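Local coordinates for high choriolytic enzyme 1 (Oryzias latipes, PDB 3VTG), which cleaves proteins of the inner egg envelope as a zinc-dependent endopeptidase of the astacin family, so that the young fish can hatch, at residues K68-Y72 against S85-C91; E125-S131 against A159-A163. The contacts are given in a common frame with arbitrary orientation. Numbering follows the deposited sequence.

Contact 1. Residues K68-Y72 against S85-C91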
loop_
_atom_site.group_PDB
_atom_site.type_symbol
_atom_site.label_atom_id
_atom_site.label_comp_id
_atom_site.label_asym_id
_atom_site.label_seq_id
_atom_site.Cartn_x
_atom_site.Cartn_y
_atom_site.Cartn_z
ATOM N N LYS A 68 2.374 -16.337 1.162
ATOM C CA LYS A 68 3.592 -16.634 0.415
ATOM C C LYS A 68 4.780 -15.887 1.023
ATOM O O LYS A 68 4.768 -15.591 2.221
ATOM C CB LYS A 68 3.389 -16.370 -1.082
ATOM C CG LYS A 68 2.383 -17.340 -1.686
ATOM C CD LYS A 68 2.289 -17.261 -3.197
ATOM C CE LYS A 68 1.403 -18.380 -3.718
ATOM N NZ LYS A 68 1.213 -18.329 -5.191
ATOM N N THR A 69 5.802 -15.604 0.220
ATOM C CA THR A 69 7.028 -14.986 0.724
ATOM C C THR A 69 6.814 -13.505 1.028
ATOM O O THR A 69 6.667 -12.686 0.117
ATOM C CB THR A 69 8.202 -15.167 -0.261
ATOM O OG1 THR A 69 8.285 -16.541 -0.658
ATOM C CG2 THR A 69 9.520 -14.745 0.386
ATOM N N GLY A 70 6.796 -13.175 2.317
ATOM C CA GLY A 70 6.678 -11.793 2.766
ATOM C C GLY A 70 5.300 -11.183 2.576
ATOM O O GLY A 70 4.298 -11.891 2.421
ATOM N N CYS A 71 5.266 -9.854 2.604
ATOM C CA CYS A 71 4.033 -9.091 2.459
ATOM C C CYS A 71 4.106 -8.308 1.154
ATOM O O CYS A 71 4.978 -7.457 0.988
ATOM C CB CYS A 71 3.850 -8.122 3.639
ATOM S SG CYS A 71 4.631 -8.578 5.215
ATOM N N TYR A 72 3.203 -8.607 0.222
ATOM C CA TYR A 72 3.198 -7.931 -1.079
ATOM C C TYR A 72 1.831 -7.947 -1.752
ATOM O O TYR A 72 0.937 -8.706 -1.376
ATOM C CB TYR A 72 4.283 -8.491 -2.018
ATOM C CG TYR A 72 4.093 -9.922 -2.477
ATOM C CD1 TYR A 72 4.868 -10.950 -1.943
ATOM C CD2 TYR A 72 3.164 -10.246 -3.472
ATOM C CE1 TYR A 72 4.713 -12.260 -2.369
ATOM C CE2 TYR A 72 2.997 -11.553 -3.899
ATOM C CZ TYR A 72 3.775 -12.553 -3.346
ATOM O OH TYR A 72 3.615 -13.850 -3.774
ATOM N N SER A 85 -0.051 -11.241 -0.833
ATOM C CA SER A 85 0.573 -12.098 0.162
ATOM C C SER A 85 0.608 -11.463 1.540
ATOM O O SER A 85 1.144 -10.366 1.722
ATOM C CB SER A 85 1.984 -12.491 -0.266
ATOM O OG SER A 85 2.562 -13.370 0.682
ATOM N N ILE A 86 0.010 -12.163 2.499
ATOM C CA ILE A 86 0.165 -11.855 3.913
ATOM C C ILE A 86 0.803 -13.095 4.540
ATOM O O ILE A 86 0.107 -14.033 4.936
ATOM C CB ILE A 86 -1.192 -11.504 4.585
ATOM C CG1 ILE A 86 -1.824 -10.263 3.935
ATOM C CG2 ILE A 86 -1.043 -11.307 6.093
ATOM C CD1 ILE A 86 -1.001 -8.988 4.040
ATOM N N ASN A 87 2.134 -13.123 4.586
ATOM C CA ASN A 87 2.825 -14.240 5.221
ATOM C C ASN A 87 2.382 -14.354 6.677
ATOM O O ASN A 87 2.371 -13.360 7.408
ATOM C CB ASN A 87 4.343 -14.091 5.135
ATOM C CG ASN A 87 5.072 -15.273 5.744
ATOM O OD1 ASN A 87 5.402 -15.263 6.931
ATOM N ND2 ASN A 87 5.302 -16.309 4.945
ATOM N N ARG A 88 2.014 -15.567 7.084
ATOM C CA ARG A 88 1.484 -15.820 8.425
ATOM C C ARG A 88 2.462 -15.463 9.543
ATOM O O ARG A 88 2.042 -15.111 10.645
ATOM C CB ARG A 88 1.075 -17.284 8.567
ATOM C CG ARG A 88 -0.032 -17.726 7.629
ATOM C CD ARG A 88 -0.265 -19.215 7.771
ATOM N NE ARG A 88 -1.122 -19.517 8.914
ATOM C CZ ARG A 88 -1.366 -20.742 9.368
ATOM N NH1 ARG A 88 -0.804 -21.799 8.793
ATOM N NH2 ARG A 88 -2.176 -20.909 10.401
ATOM N N GLY A 89 3.756 -15.554 9.249
ATOM C CA GLY A 89 4.795 -15.317 10.247
ATOM C C GLY A 89 5.195 -13.866 10.428
ATOM O O GLY A 89 5.567 -13.462 11.530
ATOM N N GLY A 90 5.123 -13.075 9.361
ATOM C CA GLY A 90 5.644 -11.709 9.415
ATOM C C GLY A 90 4.714 -10.573 9.033
ATOM O O GLY A 90 5.098 -9.404 9.126
ATOM N N CYS A 91 3.492 -10.896 8.616
ATOM C CA CYS A 91 2.608 -9.885 8.032
ATOM C C CYS A 91 1.234 -9.752 8.687
ATOM O O CYS A 91 0.447 -8.892 8.285
ATOM C CB CYS A 91 2.414 -10.148 6.535
ATOM S SG CYS A 91 3.927 -10.443 5.602
#
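A beta hairpin and a disulfide meet here in the astacin-type catalytic domain: 71-73, the antiparallel edge strand of the five-stranded sheet, pairs with 81-86. Ser-85 is the most heavily covered residue. Its backbone forms both bonds of an antiparallel hydrogen-bonded pair with Tyr-72: Ser-85 N donates to Tyr-72 O (2.8 Å) and Tyr-72 N donates to Ser-85 O (3.1 Å). Ser-85 CB sits over the Tyr-72 ring in a CH-pi contact, 3.5 Å from the centroid. Ser-85 OG fastens the turn that leads into the edge strand, accepting from Lys-68 N (3.0 Å) and donating to Gly-70 O (2.9 Å). Ile-86 lies on the opposite face of the sheet from Ser-85, against Ile-97 and Glu-100 of the active-site helix 94-105. Past the strand, Asn-87 donates twice: its N reaches Gly-70 O at 3.3 Å and its ND2 Lys-68 O at 2.9 Å. Asn-87 OD1 instead accepts from Gly-89 N (2.9 Å), an Asx turn, and Cys-91 N donates to Asn-87 O (3.0 Å), which curls the chain back. There the loop before helix 94-105 is tied covalently to the edge strand, which in astacins borders the substrate cleft; the Cys-71 side chain lies about 3 Å from that of Glu-100, the predicted catalytic residue. The bridge joins Cys-71 SG to Cys-91 SG at 2.0 Å, with chi3 at -89°.

Contact 2. Residues E125-S131 against A159-A163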
loop_
_atom_site.group_PDB
_atom_site.type_symbol
_atom_site.label_atom_id
_atom_site.label_comp_id
_atom_site.label_asym_id
_atom_site.label_seq_id
_atom_site.Cartn_x
_atom_site.Cartn_y
_atom_site.Cartn_z
ATOM N N GLU A 125 24.537 3.827 -0.838
ATOM C CA GLU A 125 25.639 3.007 -0.329
ATOM C C GLU A 125 25.263 2.186 0.915
ATOM O O GLU A 125 25.946 1.219 1.251
ATOM C CB GLU A 125 26.888 3.863 -0.067
ATOM C CG GLU A 125 26.788 4.823 1.112
ATOM C CD GLU A 125 27.988 5.751 1.241
ATOM O OE1 GLU A 125 28.978 5.578 0.497
ATOM O OE2 GLU A 125 27.941 6.661 2.100
ATOM N N ASN A 126 24.171 2.569 1.579
ATOM C CA ASN A 126 23.700 1.878 2.784
ATOM C C ASN A 126 22.660 0.793 2.523
ATOM O O ASN A 126 22.215 0.124 3.458
ATOM C CB ASN A 126 23.116 2.879 3.784
ATOM C CG ASN A 126 24.164 3.774 4.402
ATOM O OD1 ASN A 126 25.363 3.521 4.288
ATOM N ND2 ASN A 126 23.714 4.826 5.072
ATOM N N ILE A 127 22.281 0.622 1.261
ATOM C CA ILE A 127 21.168 -0.255 0.903
ATOM C C ILE A 127 21.652 -1.587 0.336
ATOM O O ILE A 127 22.570 -1.627 -0.483
ATOM C CB ILE A 127 20.209 0.442 -0.093
ATOM C CG1 ILE A 127 19.699 1.755 0.512
ATOM C CG2 ILE A 127 19.045 -0.470 -0.467
ATOM C CD1 ILE A 127 18.891 2.621 -0.431
ATOM N N ILE A 128 21.035 -2.675 0.791
ATOM C CA ILE A 128 21.281 -3.999 0.230
ATOM C C ILE A 128 21.117 -3.896 -1.290
ATOM O O ILE A 128 20.039 -3.531 -1.765
ATOM C CB ILE A 128 20.308 -5.043 0.826
ATOM C CG1 ILE A 128 20.553 -5.202 2.334
ATOM C CG2 ILE A 128 20.451 -6.382 0.109
ATOM C CD1 ILE A 128 19.449 -5.929 3.077
ATOM N N PRO A 129 22.193 -4.180 -2.057
ATOM C CA PRO A 129 22.158 -3.936 -3.505
ATOM C C PRO A 129 20.954 -4.544 -4.229
ATOM O O PRO A 129 20.322 -3.863 -5.037
ATOM C CB PRO A 129 23.467 -4.561 -3.985
ATOM C CG PRO A 129 24.393 -4.337 -2.840
ATOM C CD PRO A 129 23.545 -4.578 -1.615
ATOM N N ALA A 130 20.625 -5.796 -3.917
ATOM C CA ALA A 130 19.490 -6.479 -4.539
ATOM C C ALA A 130 18.140 -5.816 -4.253
ATOM O O ALA A 130 17.157 -6.087 -4.942
ATOM C CB ALA A 130 19.459 -7.939 -4.113
ATOM N N SER A 131 18.102 -4.951 -3.240
ATOM C CA SER A 131 16.861 -4.297 -2.818
ATOM C C SER A 131 16.800 -2.811 -3.167
ATOM O O SER A 131 15.798 -2.146 -2.881
ATOM C CB SER A 131 16.648 -4.484 -1.317
ATOM O OG SER A 131 16.408 -5.844 -1.011
ATOM N N ALA A 159 14.903 0.560 6.335
ATOM C CA ALA A 159 14.407 -0.433 5.383
ATOM C C ALA A 159 15.537 -0.869 4.460
ATOM O O ALA A 159 16.192 -0.032 3.838
ATOM C CB ALA A 159 13.244 0.129 4.581
ATOM N N PHE A 160 15.777 -2.178 4.403
ATOM C CA PHE A 160 16.834 -2.766 3.568
ATOM C C PHE A 160 18.243 -2.213 3.831
ATOM O O PHE A 160 19.088 -2.198 2.936
ATOM C CB PHE A 160 16.468 -2.669 2.078
ATOM C CG PHE A 160 15.179 -3.356 1.730
ATOM C CD1 PHE A 160 15.077 -4.741 1.801
ATOM C CD2 PHE A 160 14.068 -2.623 1.332
ATOM C CE1 PHE A 160 13.892 -5.384 1.483
ATOM C CE2 PHE A 160 12.878 -3.262 1.013
ATOM C CZ PHE A 160 12.791 -4.643 1.087
ATOM N N SER A 161 18.493 -1.771 5.063
ATOM C CA SER A 161 19.825 -1.326 5.463
ATOM C C SER A 161 20.789 -2.507 5.527
ATOM O O SER A 161 20.439 -3.574 6.031
ATOM C CB SER A 161 19.788 -0.619 6.824
ATOM O OG SER A 161 19.284 0.702 6.723
ATOM N N ILE A 162 22.001 -2.305 5.016
ATOM C CA ILE A 162 23.049 -3.325 5.081
ATOM C C ILE A 162 23.485 -3.592 6.526
ATOM O O ILE A 162 23.769 -4.729 6.887
ATOM C CB ILE A 162 24.285 -2.935 4.238
ATOM C CG1 ILE A 162 23.922 -2.818 2.755
ATOM C CG2 ILE A 162 25.409 -3.950 4.413
ATOM C CD1 ILE A 162 24.922 -2.020 1.945
ATOM N N ALA A 163 23.541 -2.544 7.344
ATOM C CA ALA A 163 24.042 -2.662 8.715
ATOM C C ALA A 163 23.358 -1.655 9.631
ATOM O O ALA A 163 22.879 -0.614 9.168
ATOM C CB ALA A 163 25.551 -2.468 8.744
HETATM O O HOH W 1 23.494 0.056 6.070
#
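Two irregular segments of the C-terminal half of the astacin domain are laced together at the surface by a single backbone bridge, centred on Ile-127 and Ser-161 (CA to CA 4.9 Å). Two nearly straight hydrogen bonds make it: Ile-162 N to Asn-126 O and Ile-128 N to Phe-160 O, each 2.9 Å. Water 1 extends the link, accepting from Ala-163 N and placed to donate to Asn-126 O, both at 2.9 Å. Ile-162 lays its side chain along the backbone of 125-128, CD1 lying 3.4 Å from Ile-127 O, while its CG1 meets Ile-128 CG1 at 4.1 Å. Farther along, a tight turn joins Ser-131 N to Ile-128 O (2.8 Å) and brings Ser-131 CB over the face of the Phe-160 ring, a CH-pi contact 3.8 Å from the centroid. In sequence, both segments fall between strands 120-122 and 169-171, which pair antiparallel. Asn-126 ND2 bonds to Asp-167 O and Ser-161 OG to Arg-166 O, fixing both segments to the approach to strand 169-171. The Phe-160 side chain lies about 8 Å from the zinc, held by His-99 and His-103 of helix 94-105 and by His-109 beyond it.

The two contacts belong to one catalytic domain but share no secondary-structure element; their centres are 20 Å apart and their nearest atoms about 8 Å. Contact 1 is partly buried, in the N-terminal half, where an edge strand of the sheet meets the lead-in to the zinc-binding helix. Contact 2 is a surface contact farther from the chain centre, between loops of the C-terminal half. They bury almost equal areas, yet contact 1 relies on a disulfide, strand pairing and side-chain hydrogen bonds, whereas contact 2 combines two backbone bonds, a water and isoleucine packing. Each places an aromatic side chain near the zinc, Tyr-72 at about 7 Å and Phe-160 at about 8 Å.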